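PDB 3WJ2: carboxylesterase from Ferroplasma acidiphilum, which probably hydrolyses carboxylic ester bonds as a member of the alpha/beta hydrolase family. Local coordinates for residues Asp37-Ile50 with Gly90-Lys104. Sequence-based numbering, arbitrary orientation.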
loop_
_atom_site.group_PDB
_atom_site.type_symbol
_atom_site.label_atom_id
_atom_site.label_comp_id
_atom_site.label_asym_id
_atom_site.label_seq_id
_atom_site.Cartn_x
_atom_site.Cartn_y
_atom_site.Cartn_z
ATOM N N ASP B 37 -32.068 8.027 -9.440
ATOM C CA ASP B 37 -33.021 7.615 -8.414
ATOM C C ASP B 37 -34.026 6.598 -9.018
ATOM O O ASP B 37 -34.361 5.628 -8.365
ATOM C CB ASP B 37 -33.828 8.770 -7.837
ATOM C CG ASP B 37 -32.980 9.742 -6.954
ATOM O OD1 ASP B 37 -31.874 9.307 -6.596
ATOM O OD2 ASP B 37 -33.515 10.879 -6.739
ATOM N N GLU B 38 -34.483 6.891 -10.243
ATOM C CA GLU B 38 -35.491 5.997 -10.854
ATOM C C GLU B 38 -34.883 4.657 -11.258
ATOM O O GLU B 38 -35.523 3.611 -11.050
ATOM C CB GLU B 38 -36.257 6.673 -11.993
ATOM C CG GLU B 38 -37.024 7.968 -11.634
ATOM C CD GLU B 38 -38.221 7.789 -10.628
ATOM O OE1 GLU B 38 -38.649 6.631 -10.373
ATOM O OE2 GLU B 38 -38.690 8.816 -10.055
ATOM N N SER B 39 -33.657 4.676 -11.759
ATOM C CA SER B 39 -32.892 3.450 -12.020
ATOM C C SER B 39 -32.846 2.559 -10.783
ATOM O O SER B 39 -33.076 1.333 -10.862
ATOM C CB SER B 39 -31.444 3.747 -12.486
ATOM O OG SER B 39 -31.495 4.181 -13.821
ATOM N N SER B 40 -32.530 3.173 -9.632
ATOM C CA SER B 40 -32.479 2.463 -8.375
ATOM C C SER B 40 -33.839 1.857 -7.957
ATOM O O SER B 40 -33.906 0.677 -7.563
ATOM C CB SER B 40 -31.853 3.373 -7.268
ATOM O OG SER B 40 -32.152 2.788 -6.029
ATOM N N LEU B 41 -34.912 2.630 -8.038
ATOM C CA LEU B 41 -36.227 2.103 -7.617
ATOM C C LEU B 41 -36.674 0.941 -8.545
ATOM O O LEU B 41 -37.285 -0.047 -8.058
ATOM C CB LEU B 41 -37.312 3.204 -7.551
ATOM C CG LEU B 41 -37.004 4.333 -6.555
ATOM C CD1 LEU B 41 -37.980 5.482 -6.714
ATOM C CD2 LEU B 41 -37.104 3.709 -5.193
ATOM N N SER B 42 -36.372 1.083 -9.833
ATOM C CA SER B 42 -36.785 0.053 -10.869
ATOM C C SER B 42 -36.147 -1.307 -10.649
ATOM O O SER B 42 -36.668 -2.320 -11.125
ATOM C CB SER B 42 -36.421 0.525 -12.256
ATOM O OG SER B 42 -37.355 1.513 -12.633
ATOM N N SER B 43 -34.983 -1.338 -9.996
ATOM C CA SER B 43 -34.161 -2.524 -10.025
ATOM C C SER B 43 -33.995 -3.099 -8.658
ATOM O O SER B 43 -33.302 -4.075 -8.506
ATOM C CB SER B 43 -32.776 -2.188 -10.590
ATOM O OG SER B 43 -32.033 -1.453 -9.598
ATOM N N ARG B 44 -34.630 -2.504 -7.649
ATOM C CA ARG B 44 -34.451 -2.969 -6.264
ATOM C C ARG B 44 -35.188 -4.266 -5.981
ATOM O O ARG B 44 -36.165 -4.580 -6.668
ATOM C CB ARG B 44 -34.991 -1.929 -5.269
ATOM C CG ARG B 44 -36.495 -1.879 -5.198
ATOM C CD ARG B 44 -36.960 -0.908 -4.131
ATOM N NE ARG B 44 -38.200 -0.268 -4.537
ATOM C CZ ARG B 44 -38.808 0.711 -3.855
ATOM N NH1 ARG B 44 -38.332 1.165 -2.684
ATOM N NH2 ARG B 44 -39.915 1.257 -4.347
ATOM N N GLY B 45 -34.764 -4.923 -4.899
ATOM C CA GLY B 45 -35.326 -6.161 -4.426
ATOM C C GLY B 45 -36.489 -6.013 -3.471
ATOM O O GLY B 45 -37.033 -4.902 -3.266
ATOM N N ALA B 46 -36.823 -7.162 -2.862
ATOM C CA ALA B 46 -37.918 -7.299 -1.894
ATOM C C ALA B 46 -37.547 -6.593 -0.618
ATOM O O ALA B 46 -36.469 -6.918 -0.087
ATOM C CB ALA B 46 -38.103 -8.777 -1.548
ATOM N N PRO B 47 -38.430 -5.720 -0.066
ATOM C CA PRO B 47 -38.122 -5.068 1.242
ATOM C C PRO B 47 -38.357 -5.983 2.436
ATOM O O PRO B 47 -39.235 -6.910 2.404
ATOM C CB PRO B 47 -39.091 -3.883 1.315
ATOM C CG PRO B 47 -40.276 -4.286 0.509
ATOM C CD PRO B 47 -39.731 -5.235 -0.584
ATOM N N VAL B 48 -37.515 -5.810 3.457
ATOM C CA VAL B 48 -37.655 -6.490 4.726
ATOM C C VAL B 48 -38.817 -5.872 5.530
ATOM O O VAL B 48 -39.038 -4.647 5.446
ATOM C CB VAL B 48 -36.300 -6.440 5.529
ATOM C CG1 VAL B 48 -36.491 -6.725 6.993
ATOM C CG2 VAL B 48 -35.322 -7.402 4.878
ATOM N N GLU B 49 -39.605 -6.753 6.163
ATOM C CA GLU B 49 -40.764 -6.353 6.980
ATOM C C GLU B 49 -40.349 -5.686 8.232
ATOM O O GLU B 49 -39.471 -6.161 8.983
ATOM C CB GLU B 49 -41.700 -7.558 7.293
ATOM C CG GLU B 49 -42.355 -8.007 5.995
ATOM C CD GLU B 49 -43.101 -6.869 5.222
ATOM O OE1 GLU B 49 -43.972 -6.150 5.816
ATOM O OE2 GLU B 49 -42.823 -6.709 4.003
ATOM N N ILE B 50 -40.998 -4.540 8.480
ATOM C CA ILE B 50 -40.791 -3.823 9.705
ATOM C C ILE B 50 -42.116 -3.542 10.436
ATOM O O ILE B 50 -43.051 -3.072 9.800
ATOM C CB ILE B 50 -40.099 -2.420 9.412
ATOM C CG1 ILE B 50 -38.712 -2.696 8.787
ATOM C CG2 ILE B 50 -39.998 -1.565 10.708
ATOM C CD1 ILE B 50 -37.774 -3.360 9.750
ATOM N N GLY B 90 -30.388 10.601 -4.417
ATOM C CA GLY B 90 -30.889 9.761 -3.344
ATOM C C GLY B 90 -32.061 10.441 -2.611
ATOM O O GLY B 90 -32.166 11.659 -2.617
ATOM N N ASN B 91 -32.879 9.627 -1.954
ATOM C CA ASN B 91 -34.029 10.105 -1.178
ATOM C C ASN B 91 -34.558 8.961 -0.325
ATOM O O ASN B 91 -33.999 7.853 -0.242
ATOM C CB ASN B 91 -35.109 10.732 -2.126
ATOM C CG ASN B 91 -35.639 9.740 -3.115
ATOM O OD1 ASN B 91 -35.932 8.588 -2.796
ATOM N ND2 ASN B 91 -35.743 10.194 -4.360
ATOM N N ILE B 92 -35.591 9.265 0.462
ATOM C CA ILE B 92 -36.120 8.304 1.334
ATOM C C ILE B 92 -36.556 7.023 0.590
ATOM O O ILE B 92 -36.344 5.935 1.062
ATOM C CB ILE B 92 -37.293 8.933 2.139
ATOM C CG1 ILE B 92 -36.731 9.742 3.292
ATOM C CG2 ILE B 92 -38.123 7.833 2.736
ATOM C CD1 ILE B 92 -37.728 10.711 3.962
ATOM N N GLU B 93 -37.198 7.193 -0.557
ATOM C CA GLU B 93 -37.662 6.029 -1.268
ATOM C C GLU B 93 -36.523 5.208 -1.798
ATOM O O GLU B 93 -36.624 3.971 -1.642
ATOM C CB GLU B 93 -38.621 6.373 -2.448
ATOM C CG GLU B 93 -39.913 7.136 -1.971
ATOM C CD GLU B 93 -40.745 6.444 -0.888
ATOM O OE1 GLU B 93 -40.674 5.221 -0.675
ATOM O OE2 GLU B 93 -41.446 7.196 -0.164
ATOM N N THR B 94 -35.430 5.842 -2.288
ATOM C CA THR B 94 -34.396 4.976 -2.861
ATOM C C THR B 94 -33.620 4.236 -1.727
ATOM O O THR B 94 -32.991 3.189 -1.961
ATOM C CB THR B 94 -33.435 5.669 -3.758
ATOM O OG1 THR B 94 -32.652 6.644 -3.004
ATOM C CG2 THR B 94 -34.118 6.476 -4.848
ATOM N N TYR B 95 -33.636 4.845 -0.518
ATOM C CA TYR B 95 -33.007 4.226 0.620
ATOM C C TYR B 95 -33.929 3.345 1.413
ATOM O O TYR B 95 -33.490 2.834 2.404
ATOM C CB TYR B 95 -32.350 5.382 1.574
ATOM C CG TYR B 95 -30.924 5.647 1.033
ATOM C CD1 TYR B 95 -30.731 6.268 -0.178
ATOM C CD2 TYR B 95 -29.801 5.242 1.822
ATOM C CE1 TYR B 95 -29.363 6.483 -0.708
ATOM C CE2 TYR B 95 -28.538 5.487 1.301
ATOM C CZ TYR B 95 -28.328 6.036 0.086
ATOM O OH TYR B 95 -27.062 6.222 -0.401
ATOM N N ASP B 96 -35.199 3.174 1.028
ATOM C CA ASP B 96 -36.064 2.545 1.954
ATOM C C ASP B 96 -35.723 1.052 2.256
ATOM O O ASP B 96 -35.804 0.608 3.415
ATOM C CB ASP B 96 -37.487 2.674 1.286
ATOM C CG ASP B 96 -38.621 2.249 2.243
ATOM O OD1 ASP B 96 -38.984 2.987 3.201
ATOM O OD2 ASP B 96 -39.055 1.063 2.039
ATOM N N ASN B 97 -35.319 0.275 1.243
ATOM C CA ASN B 97 -34.977 -1.140 1.469
ATOM C C ASN B 97 -33.763 -1.175 2.499
ATOM O O ASN B 97 -33.828 -1.940 3.451
ATOM C CB ASN B 97 -34.529 -1.877 0.221
ATOM C CG ASN B 97 -35.728 -2.368 -0.624
ATOM O OD1 ASN B 97 -36.872 -1.896 -0.414
ATOM N ND2 ASN B 97 -35.471 -3.265 -1.532
ATOM N N TYR B 98 -32.799 -0.275 2.282
ATOM C CA TYR B 98 -31.617 -0.286 3.137
ATOM C C TYR B 98 -31.937 0.153 4.589
ATOM O O TYR B 98 -31.528 -0.465 5.562
ATOM C CB TYR B 98 -30.599 0.631 2.500
ATOM C CG TYR B 98 -29.360 0.912 3.382
ATOM C CD1 TYR B 98 -28.293 0.020 3.404
ATOM C CD2 TYR B 98 -29.293 2.172 3.915
ATOM C CE1 TYR B 98 -27.164 0.348 4.255
ATOM C CE2 TYR B 98 -28.216 2.502 4.685
ATOM C CZ TYR B 98 -27.200 1.630 4.761
ATOM O OH TYR B 98 -26.032 1.927 5.470
ATOM N N CYS B 99 -32.733 1.229 4.753
ATOM C CA CYS B 99 -33.112 1.660 6.067
ATOM C C CYS B 99 -33.929 0.647 6.857
ATOM O O CYS B 99 -33.754 0.452 8.014
ATOM C CB CYS B 99 -33.804 3.006 6.002
ATOM S SG CYS B 99 -32.550 4.344 5.708
ATOM N N ARG B 100 -34.855 -0.007 6.124
ATOM C CA ARG B 100 -35.514 -1.171 6.719
ATOM C C ARG B 100 -34.553 -2.249 7.251
ATOM O O ARG B 100 -34.715 -2.696 8.367
ATOM C CB ARG B 100 -36.461 -1.802 5.682
ATOM C CG ARG B 100 -37.757 -0.936 5.438
ATOM C CD ARG B 100 -38.344 -1.548 4.201
ATOM N NE ARG B 100 -39.658 -0.968 3.897
ATOM C CZ ARG B 100 -40.832 -1.469 4.305
ATOM N NH1 ARG B 100 -40.942 -2.575 5.062
ATOM N NH2 ARG B 100 -41.948 -0.806 3.953
ATOM N N PHE B 101 -33.533 -2.590 6.453
ATOM C CA PHE B 101 -32.552 -3.535 6.895
ATOM C C PHE B 101 -31.757 -3.061 8.091
ATOM O O PHE B 101 -31.557 -3.811 9.019
ATOM C CB PHE B 101 -31.633 -3.838 5.689
ATOM C CG PHE B 101 -30.582 -4.902 5.984
ATOM C CD1 PHE B 101 -30.969 -6.253 6.108
ATOM C CD2 PHE B 101 -29.241 -4.587 6.148
ATOM C CE1 PHE B 101 -30.043 -7.247 6.327
ATOM C CE2 PHE B 101 -28.304 -5.598 6.419
ATOM C CZ PHE B 101 -28.712 -6.931 6.495
ATOM N N LEU B 102 -31.347 -1.787 8.083
ATOM C CA LEU B 102 -30.741 -1.316 9.315
ATOM C C LEU B 102 -31.633 -1.377 10.503
ATOM O O LEU B 102 -31.149 -1.626 11.572
ATOM C CB LEU B 102 -30.333 0.152 9.167
ATOM C CG LEU B 102 -29.257 0.469 8.139
ATOM C CD1 LEU B 102 -28.961 2.066 8.156
ATOM C CD2 LEU B 102 -27.960 -0.261 8.387
ATOM N N ALA B 103 -32.920 -1.036 10.366
ATOM C CA ALA B 103 -33.810 -1.168 11.482
ATOM C C ALA B 103 -33.991 -2.602 12.003
ATOM O O ALA B 103 -33.955 -2.796 13.197
ATOM C CB ALA B 103 -35.164 -0.529 11.071
ATOM N N LYS B 104 -34.076 -3.538 11.051
ATOM C CA LYS B 104 -34.295 -4.939 11.414
ATOM C C LYS B 104 -33.044 -5.469 12.162
ATOM O O LYS B 104 -33.131 -6.067 13.238
ATOM C CB LYS B 104 -34.626 -5.746 10.210
ATOM C CG LYS B 104 -34.950 -7.228 10.560
ATOM C CD LYS B 104 -36.334 -7.744 9.974
ATOM C CE LYS B 104 -37.478 -7.927 11.008
ATOM N NZ LYS B 104 -38.804 -8.155 10.368
HETATM O O HOH W 1 -32.880 12.745 -5.085
HETATM O O HOH W 2 -37.372 9.383 -7.229
HETATM O O HOH W 3 -33.621 1.803 -4.320
HETATM O O HOH W 4 -35.653 1.187 -1.667
HETATM O O HOH W 5 -35.239 -4.227 2.941
HETATM O O HOH W 6 -43.201 -3.656 6.498
#
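Asp37 meets the backbone of Gly90 at the buried end: Gly90 N donates to Asp37 OD1 at 2.9 Å, approaching on the syn side 15° out of the carboxylate plane. Water 1 links Asp37 OD2 to Gly90 O, so both carboxylate oxygens are tied to one glycine. Thr94 CG2 packs 3.8 Å from Asp37 CB, and Leu41 CG lies 4.0 Å from Thr94 CG2, the two side chains nearly perpendicular. After helix 29-43 the chain lies nearer solvent, pinned by polar bonds but with Ile50 CG1 packed 3.9 Å from Arg100 CG and Ile50 CD1 against Ala103 CB. Asn97 ND2, which also bonds Glu288, reaches Gly45 O at 2.9 Å from above the carbonyl plane, while Asn97 OD1 faces Pro47 CB. The Arg100 chain runs straight to NE (chi3 173°), then the guanidinium turns (chi4 -93°), letting NH1 donate to Val48 O at 2.8 Å while NE salt-bridges Asp96 OD2 at 2.8 Å; Pro47 CB lies over one guanidinium face. A leucine in place of Arg100 would probably leave Val48 O and Asp96 OD2 without these donors and the 47-50 loop less firmly held. Waters 4, 5 and 6 bridge the segments on this looser side, and Asp96 OD1 also binds Arg68 and Tyr70. The contact thus joins an N-terminal helix and its trailing loop to the beta-alpha-beta crossover helix between parallel strands 78-82 and 109-113 of the alpha/beta hydrolase fold.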